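Local coordinates for protein exonuclease mut-7 homolog (Aedes aegypti, PDB 7JW2) that probably trims the 3' ends of Argonaute-bound microRNAs through the magnesium-dependent 3'-5' exoribonuclease domain that this chain represents, at residues Leu151-Leu163 with Asp188-Glu200. Numbering follows the deposited sequence.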
ATOM      1  N   LEU A 151      -9.464  -3.005  30.983  1.00 22.12           N
ATOM      2  CA  LEU A 151      -8.393  -3.722  30.296  1.00 20.84           C
ATOM      3  C   LEU A 151      -7.236  -4.038  31.239  1.00 21.00           C
ATOM      4  O   LEU A 151      -6.636  -5.117  31.152  1.00 19.99           O
ATOM      5  CB  LEU A 151      -7.905  -2.925  29.079  1.00 19.19           C
ATOM      6  CG  LEU A 151      -6.728  -3.541  28.322  1.00 20.53           C
ATOM      7  CD1 LEU A 151      -7.115  -4.898  27.739  1.00 19.38           C
ATOM      8  CD2 LEU A 151      -6.221  -2.606  27.219  1.00 23.17           C
ATOM      9  N   ALA A 152      -6.912  -3.124  32.157  1.00 21.71           N
ATOM     10  CA  ALA A 152      -5.802  -3.381  33.067  1.00 21.16           C
ATOM     11  C   ALA A 152      -6.050  -4.633  33.898  1.00 19.95           C
ATOM     12  O   ALA A 152      -5.131  -5.427  34.128  1.00 22.15           O
ATOM     13  CB  ALA A 152      -5.581  -2.176  33.980  1.00 22.33           C
ATOM     14  N   ASN A 153      -7.284  -4.833  34.344  1.00 21.18           N
ATOM     15  CA  ASN A 153      -7.582  -6.022  35.137  1.00 20.69           C
ATOM     16  C   ASN A 153      -7.582  -7.281  34.274  1.00 22.53           C
ATOM     17  O   ASN A 153      -7.171  -8.352  34.735  1.00 22.57           O
ATOM     18  CB  ASN A 153      -8.917  -5.851  35.854  1.00 21.69           C
ATOM     19  CG  ASN A 153      -8.822  -4.871  37.009  1.00 28.43           C
ATOM     20  OD1 ASN A 153      -7.725  -4.532  37.450  1.00 31.67           O
ATOM     21  ND2 ASN A 153      -9.966  -4.409  37.495  1.00 33.53           N
ATOM     22  N   LEU A 154      -8.036  -7.177  33.022  1.00 21.39           N
ATOM     23  CA  LEU A 154      -7.992  -8.335  32.133  1.00 20.04           C
ATOM     24  C   LEU A 154      -6.556  -8.750  31.836  1.00 20.13           C
ATOM     25  O   LEU A 154      -6.257  -9.943  31.709  1.00 17.62           O
ATOM     26  CB  LEU A 154      -8.745  -8.026  30.837  1.00 18.88           C
ATOM     27  CG  LEU A 154      -8.998  -9.223  29.931  1.00 18.87           C
ATOM     28  CD1 LEU A 154      -9.576 -10.404  30.730  1.00 21.91           C
ATOM     29  CD2 LEU A 154      -9.925  -8.807  28.789  1.00 19.16           C
ATOM     30  N   VAL A 155      -5.652  -7.778  31.698  1.00 18.68           N
ATOM     31  CA  VAL A 155      -4.238  -8.093  31.519  1.00 18.07           C
ATOM     32  C   VAL A 155      -3.703  -8.870  32.718  1.00 22.50           C
ATOM     33  O   VAL A 155      -2.978  -9.859  32.562  1.00 21.67           O
ATOM     34  CB  VAL A 155      -3.431  -6.807  31.269  1.00 19.55           C
ATOM     35  CG1 VAL A 155      -1.956  -7.072  31.425  1.00 21.63           C
ATOM     36  CG2 VAL A 155      -3.714  -6.286  29.859  1.00 19.78           C
ATOM     37  N   ARG A 156      -4.037  -8.431  33.933  1.00 22.08           N
ATOM     38  CA  ARG A 156      -3.568  -9.153  35.113  1.00 24.21           C
ATOM     39  C   ARG A 156      -4.121 -10.572  35.155  1.00 24.27           C
ATOM     40  O   ARG A 156      -3.381 -11.523  35.427  1.00 25.15           O
ATOM     41  CB  ARG A 156      -3.946  -8.402  36.385  1.00 25.28           C
ATOM     42  CG  ARG A 156      -3.144  -8.852  37.604  1.00 28.14           C
ATOM     43  CD  ARG A 156      -3.310  -7.867  38.738  1.00 34.43           C
ATOM     44  NE  ARG A 156      -4.682  -7.868  39.231  1.00 37.92           N
ATOM     45  CZ  ARG A 156      -5.564  -6.897  39.003  1.00 34.13           C
ATOM     46  NH1 ARG A 156      -5.220  -5.843  38.278  1.00 33.16           N
ATOM     47  NH2 ARG A 156      -6.793  -6.985  39.495  1.00 38.43           N
ATOM     48  N   LEU A 157      -5.421 -10.731  34.881  1.00 20.75           N
ATOM     49  CA  LEU A 157      -6.044 -12.053  34.916  1.00 19.39           C
ATOM     50  C   LEU A 157      -5.422 -13.000  33.899  1.00 22.41           C
ATOM     51  O   LEU A 157      -5.278 -14.198  34.165  1.00 20.95           O
ATOM     52  CB  LEU A 157      -7.543 -11.933  34.654  1.00 22.32           C
ATOM     53  CG  LEU A 157      -8.394 -11.307  35.753  1.00 24.16           C
ATOM     54  CD1 LEU A 157      -9.701 -10.816  35.180  1.00 25.37           C
ATOM     55  CD2 LEU A 157      -8.651 -12.328  36.836  1.00 26.21           C
ATOM     56  N   CYS A 158      -5.065 -12.492  32.720  1.00 20.00           N
ATOM     57  CA  CYS A 158      -4.591 -13.371  31.660  1.00 18.40           C
ATOM     58  C   CYS A 158      -3.082 -13.535  31.649  1.00 21.00           C
ATOM     59  O   CYS A 158      -2.589 -14.612  31.306  1.00 23.79           O
ATOM     60  CB  CYS A 158      -5.040 -12.847  30.288  1.00 20.56           C
ATOM     61  SG  CYS A 158      -6.803 -12.891  30.020  1.00 21.16           S
ATOM     62  N   LEU A 159      -2.329 -12.495  31.997  1.00 20.10           N
ATOM     63  CA  LEU A 159      -0.885 -12.530  31.861  1.00 23.37           C
ATOM     64  C   LEU A 159      -0.122 -12.423  33.172  1.00 24.92           C
ATOM     65  O   LEU A 159       1.103 -12.585  33.162  1.00 26.53           O
ATOM     66  CB  LEU A 159      -0.425 -11.407  30.924  1.00 26.30           C
ATOM     67  CG  LEU A 159      -1.231 -11.243  29.635  1.00 28.03           C
ATOM     68  CD1 LEU A 159      -0.704 -10.026  28.914  1.00 29.06           C
ATOM     69  CD2 LEU A 159      -1.160 -12.486  28.753  1.00 27.43           C
ATOM     70  N   GLY A 160      -0.796 -12.159  34.289  1.00 22.50           N
ATOM     71  CA  GLY A 160      -0.130 -12.188  35.580  1.00 23.89           C
ATOM     72  C   GLY A 160       0.806 -11.037  35.839  1.00 26.79           C
ATOM     73  O   GLY A 160       1.655 -11.126  36.733  1.00 29.14           O
ATOM     74  N   LYS A 161       0.681  -9.951  35.083  1.00 23.62           N
ATOM     75  CA  LYS A 161       1.485  -8.761  35.298  1.00 26.32           C
ATOM     76  C   LYS A 161       0.591  -7.530  35.315  1.00 22.66           C
ATOM     77  O   LYS A 161      -0.539  -7.539  34.820  1.00 25.20           O
ATOM     78  CB  LYS A 161       2.570  -8.626  34.225  1.00 28.20           C
ATOM     79  CG  LYS A 161       3.609  -9.733  34.295  1.00 28.92           C
ATOM     80  CD  LYS A 161       4.540  -9.700  33.105  1.00 32.10           C
ATOM     81  CE  LYS A 161       5.621 -10.756  33.238  1.00 35.35           C
ATOM     82  NZ  LYS A 161       6.841 -10.391  32.472  1.00 39.29           N
ATOM     83  N   LYS A 162       1.103  -6.473  35.932  1.00 23.74           N
ATOM     84  CA  LYS A 162       0.383  -5.212  35.996  1.00 26.02           C
ATOM     85  C   LYS A 162       0.555  -4.448  34.686  1.00 22.97           C
ATOM     86  O   LYS A 162       1.653  -4.387  34.131  1.00 24.40           O
ATOM     87  CB  LYS A 162       0.906  -4.387  37.171  1.00 28.53           C
ATOM     88  CG  LYS A 162       0.153  -3.107  37.448  1.00 31.95           C
ATOM     89  CD  LYS A 162       0.975  -2.205  38.363  1.00 36.41           C
ATOM     90  CE  LYS A 162       0.397  -0.807  38.431  1.00 43.04           C
ATOM     91  NZ  LYS A 162      -0.927  -0.800  39.116  1.00 45.87           N
ATOM     92  N   LEU A 163      -0.540  -3.883  34.182  1.00 22.24           N
ATOM     93  CA  LEU A 163      -0.489  -3.005  33.012  1.00 21.58           C
ATOM     94  C   LEU A 163      -0.159  -1.590  33.474  1.00 23.50           C
ATOM     95  O   LEU A 163      -0.949  -0.961  34.184  1.00 26.68           O
ATOM     96  CB  LEU A 163      -1.811  -3.031  32.250  1.00 21.49           C
ATOM     97  CG  LEU A 163      -1.861  -2.197  30.970  1.00 23.55           C
ATOM     98  CD1 LEU A 163      -1.039  -2.878  29.902  1.00 20.62           C
ATOM     99  CD2 LEU A 163      -3.308  -1.995  30.522  1.00 25.60           C
ATOM    100  N   ASP A 188      -0.676  -1.378  24.158  1.00 16.35           N
ATOM    101  CA  ASP A 188      -2.113  -1.391  24.406  1.00 16.18           C
ATOM    102  C   ASP A 188      -2.846  -2.142  23.299  1.00 16.38           C
ATOM    103  O   ASP A 188      -3.900  -2.733  23.550  1.00 18.46           O
ATOM    104  CB  ASP A 188      -2.662   0.030  24.580  1.00 19.20           C
ATOM    105  CG  ASP A 188      -3.534   0.158  25.833  1.00 18.08           C
ATOM    106  OD1 ASP A 188      -3.054  -0.183  26.942  1.00 20.94           O
ATOM    107  OD2 ASP A 188      -4.705   0.576  25.704  1.00 21.23           O
ATOM    108  N   ALA A 189      -2.291  -2.147  22.085  1.00 15.25           N
ATOM    109  CA  ALA A 189      -2.839  -2.997  21.034  1.00 14.65           C
ATOM    110  C   ALA A 189      -2.340  -4.438  21.163  1.00 15.08           C
ATOM    111  O   ALA A 189      -3.141  -5.381  21.106  1.00 15.27           O
ATOM    112  CB  ALA A 189      -2.498  -2.411  19.660  1.00 15.39           C
ATOM    113  N   PHE A 190      -1.027  -4.634  21.350  1.00 14.97           N
ATOM    114  CA  PHE A 190      -0.473  -5.991  21.324  1.00 16.70           C
ATOM    115  C   PHE A 190      -1.040  -6.872  22.441  1.00 16.13           C
ATOM    116  O   PHE A 190      -1.249  -8.080  22.240  1.00 15.67           O
ATOM    117  CB  PHE A 190       1.053  -5.959  21.417  1.00 17.05           C
ATOM    118  CG  PHE A 190       1.707  -7.304  21.188  1.00 18.28           C
ATOM    119  CD1 PHE A 190       2.029  -8.126  22.259  1.00 20.61           C
ATOM    120  CD2 PHE A 190       2.003  -7.734  19.905  1.00 20.33           C
ATOM    121  CE1 PHE A 190       2.630  -9.360  22.052  1.00 22.46           C
ATOM    122  CE2 PHE A 190       2.608  -8.964  19.680  1.00 21.83           C
ATOM    123  CZ  PHE A 190       2.923  -9.781  20.766  1.00 20.22           C
ATOM    124  N   CYS A 191      -1.295  -6.304  23.619  1.00 15.49           N
ATOM    125  CA  CYS A 191      -1.738  -7.146  24.733  1.00 15.91           C
ATOM    126  C   CYS A 191      -3.101  -7.773  24.461  1.00 15.30           C
ATOM    127  O   CYS A 191      -3.455  -8.781  25.093  1.00 15.83           O
ATOM    128  CB  CYS A 191      -1.744  -6.342  26.043  1.00 18.16           C
ATOM    129  SG  CYS A 191      -3.126  -5.174  26.259  1.00 17.78           S
ATOM    130  N   LEU A 192      -3.879  -7.202  23.535  1.00 14.79           N
ATOM    131  CA  LEU A 192      -5.160  -7.804  23.186  1.00 16.60           C
ATOM    132  C   LEU A 192      -4.957  -9.166  22.540  1.00 15.42           C
ATOM    133  O   LEU A 192      -5.741 -10.097  22.789  1.00 14.46           O
ATOM    134  CB  LEU A 192      -5.938  -6.873  22.251  1.00 15.55           C
ATOM    135  CG  LEU A 192      -6.123  -5.441  22.764  1.00 14.60           C
ATOM    136  CD1 LEU A 192      -6.864  -4.632  21.705  1.00 16.20           C
ATOM    137  CD2 LEU A 192      -6.854  -5.424  24.103  1.00 18.61           C
ATOM    138  N   LEU A 193      -3.892  -9.314  21.740  1.00 15.01           N
ATOM    139  CA  LEU A 193      -3.584 -10.624  21.160  1.00 16.02           C
ATOM    140  C   LEU A 193      -3.239 -11.623  22.250  1.00 17.11           C
ATOM    141  O   LEU A 193      -3.708 -12.770  22.226  1.00 17.53           O
ATOM    142  CB  LEU A 193      -2.425 -10.527  20.171  1.00 16.33           C
ATOM    143  CG  LEU A 193      -2.632  -9.644  18.933  1.00 15.93           C
ATOM    144  CD1 LEU A 193      -1.292  -9.253  18.365  1.00 18.91           C
ATOM    145  CD2 LEU A 193      -3.446 -10.391  17.871  1.00 18.35           C
ATOM    146  N   GLU A 194      -2.419 -11.203  23.213  1.00 16.46           N
ATOM    147  CA  GLU A 194      -2.039 -12.084  24.317  1.00 17.16           C
ATOM    148  C   GLU A 194      -3.239 -12.458  25.178  1.00 18.93           C
ATOM    149  O   GLU A 194      -3.342 -13.604  25.640  1.00 18.06           O
ATOM    150  CB  GLU A 194      -0.964 -11.407  25.172  1.00 18.90           C
ATOM    151  CG  GLU A 194       0.268 -10.980  24.398  1.00 20.62           C
ATOM    152  CD  GLU A 194       1.185 -10.102  25.226  1.00 23.37           C
ATOM    153  OE1 GLU A 194       0.765  -8.983  25.591  1.00 21.89           O
ATOM    154  OE2 GLU A 194       2.335 -10.520  25.492  1.00 26.93           O
ATOM    155  N   ILE A 195      -4.160 -11.514  25.403  1.00 16.17           N
ATOM    156  CA  ILE A 195      -5.382 -11.815  26.148  1.00 17.15           C
ATOM    157  C   ILE A 195      -6.219 -12.860  25.416  1.00 17.49           C
ATOM    158  O   ILE A 195      -6.660 -13.852  26.011  1.00 16.36           O
ATOM    159  CB  ILE A 195      -6.186 -10.530  26.400  1.00 18.17           C
ATOM    160  CG1 ILE A 195      -5.523  -9.689  27.495  1.00 17.12           C
ATOM    161  CG2 ILE A 195      -7.604 -10.857  26.777  1.00 16.17           C
ATOM    162  CD1 ILE A 195      -6.061  -8.278  27.547  1.00 18.41           C
ATOM    163  N   TYR A 196      -6.472 -12.650  24.119  1.00 16.09           N
ATOM    164  CA  TYR A 196      -7.278 -13.614  23.373  1.00 16.61           C
ATOM    165  C   TYR A 196      -6.661 -15.002  23.433  1.00 18.25           C
ATOM    166  O   TYR A 196      -7.371 -16.003  23.620  1.00 17.05           O
ATOM    167  CB  TYR A 196      -7.449 -13.160  21.914  1.00 16.23           C
ATOM    168  CG  TYR A 196      -8.422 -14.054  21.183  1.00 18.03           C
ATOM    169  CD1 TYR A 196      -9.788 -13.942  21.404  1.00 16.99           C
ATOM    170  CD2 TYR A 196      -7.977 -15.049  20.328  1.00 22.30           C
ATOM    171  CE1 TYR A 196     -10.695 -14.783  20.779  1.00 21.44           C
ATOM    172  CE2 TYR A 196      -8.884 -15.900  19.698  1.00 25.68           C
ATOM    173  CZ  TYR A 196     -10.239 -15.747  19.930  1.00 23.41           C
ATOM    174  OH  TYR A 196     -11.161 -16.577  19.323  1.00 26.28           O
ATOM    175  N   ASP A 197      -5.341 -15.080  23.276  1.00 16.77           N
ATOM    176  CA  ASP A 197      -4.662 -16.373  23.297  1.00 21.92           C
ATOM    177  C   ASP A 197      -4.846 -17.067  24.644  1.00 18.87           C
ATOM    178  O   ASP A 197      -5.091 -18.279  24.702  1.00 21.39           O
ATOM    179  CB  ASP A 197      -3.185 -16.165  22.972  1.00 20.60           C
ATOM    180  CG  ASP A 197      -2.389 -17.443  23.008  1.00 29.80           C
ATOM    181  OD1 ASP A 197      -2.421 -18.188  22.009  1.00 33.97           O
ATOM    182  OD2 ASP A 197      -1.719 -17.691  24.027  1.00 33.38           O
ATOM    183  N   ALA A 198      -4.775 -16.311  25.738  1.00 19.36           N
ATOM    184  CA  ALA A 198      -4.936 -16.920  27.059  1.00 19.08           C
ATOM    185  C   ALA A 198      -6.353 -17.440  27.270  1.00 19.90           C
ATOM    186  O   ALA A 198      -6.548 -18.522  27.846  1.00 20.23           O
ATOM    187  CB  ALA A 198      -4.571 -15.903  28.143  1.00 17.81           C
ATOM    188  N   ILE A 199      -7.360 -16.694  26.814  1.00 18.13           N
ATOM    189  CA  ILE A 199      -8.741 -17.133  26.963  1.00 19.25           C
ATOM    190  C   ILE A 199      -9.013 -18.355  26.095  1.00 19.58           C
ATOM    191  O   ILE A 199      -9.668 -19.306  26.533  1.00 19.49           O
ATOM    192  CB  ILE A 199      -9.708 -15.984  26.641  1.00 20.07           C
ATOM    193  CG1 ILE A 199      -9.522 -14.861  27.673  1.00 19.08           C
ATOM    194  CG2 ILE A 199     -11.142 -16.489  26.641  1.00 20.04           C
ATOM    195  CD1 ILE A 199     -10.418 -13.666  27.468  1.00 21.44           C
ATOM    196  N   GLU A 200      -8.525 -18.341  24.854  1.00 18.03           N
ATOM    197  CA  GLU A 200      -8.630 -19.499  23.966  1.00 19.23           C
ATOM    198  C   GLU A 200      -8.098 -20.759  24.639  1.00 21.47           C
ATOM    199  O   GLU A 200      -8.755 -21.812  24.632  1.00 22.83           O
ATOM    200  CB  GLU A 200      -7.856 -19.198  22.677  1.00 20.57           C
ATOM    201  CG  GLU A 200      -8.098 -20.099  21.487  1.00 30.15           C
ATOM    202  CD  GLU A 200      -7.450 -19.530  20.228  1.00 33.96           C
ATOM    203  OE1 GLU A 200      -6.265 -19.133  20.296  1.00 36.16           O
ATOM    204  OE2 GLU A 200      -8.127 -19.456  19.180  1.00 35.22           O
TER
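Glu194 OE1 is hydrogen-bonded to the ring of His3, from the N-terminal tail, while Leu159 CD1 lies 3.8 Å from the same OE1. The isobutyl group of Leu159 runs across the stem of Glu194 at about a right angle, and its CD2 comes within 3.7 Å of Glu194 CB, covering the aliphatic part of a side chain whose acidic end is held by the tail. Deeper in, helix 151-159 meets the long helix 179-205 through reciprocal knobs-into-holes packing, the short segments crossing at 49° with axes 9.2 Å apart. Leu151 fits among Asp188, Cys191, Leu192 and Ile195; Ile195 in turn enters a hole lined by Leu151, Leu154, Val155 and Cys158. The two knobs cross at a slant, and their terminal methyls nearly touch, Leu151 CD1 lying 3.5 Å from Ile195 CD1. With CG1 anti to its carbonyl carbon (chi1 -75°), Ile195 spreads its branches: CD1 reaches Leu151 and Val155, whereas CG2 packs 3.7 Å from Leu154 CD2. This helical pair belongs to the RNase H-like exonuclease fold, where helix 179-205 also rests on central strands 33-40 and 50-56. Asp188 occupies the position expected for the last acidic residue of the DEDD exonuclease signature, and Leu151 CD2 approaches its OD2 to 3.8 Å. Farther along, the helices come close through small residues, Cys158 CB lying 3.8 Å from Ala198 CB.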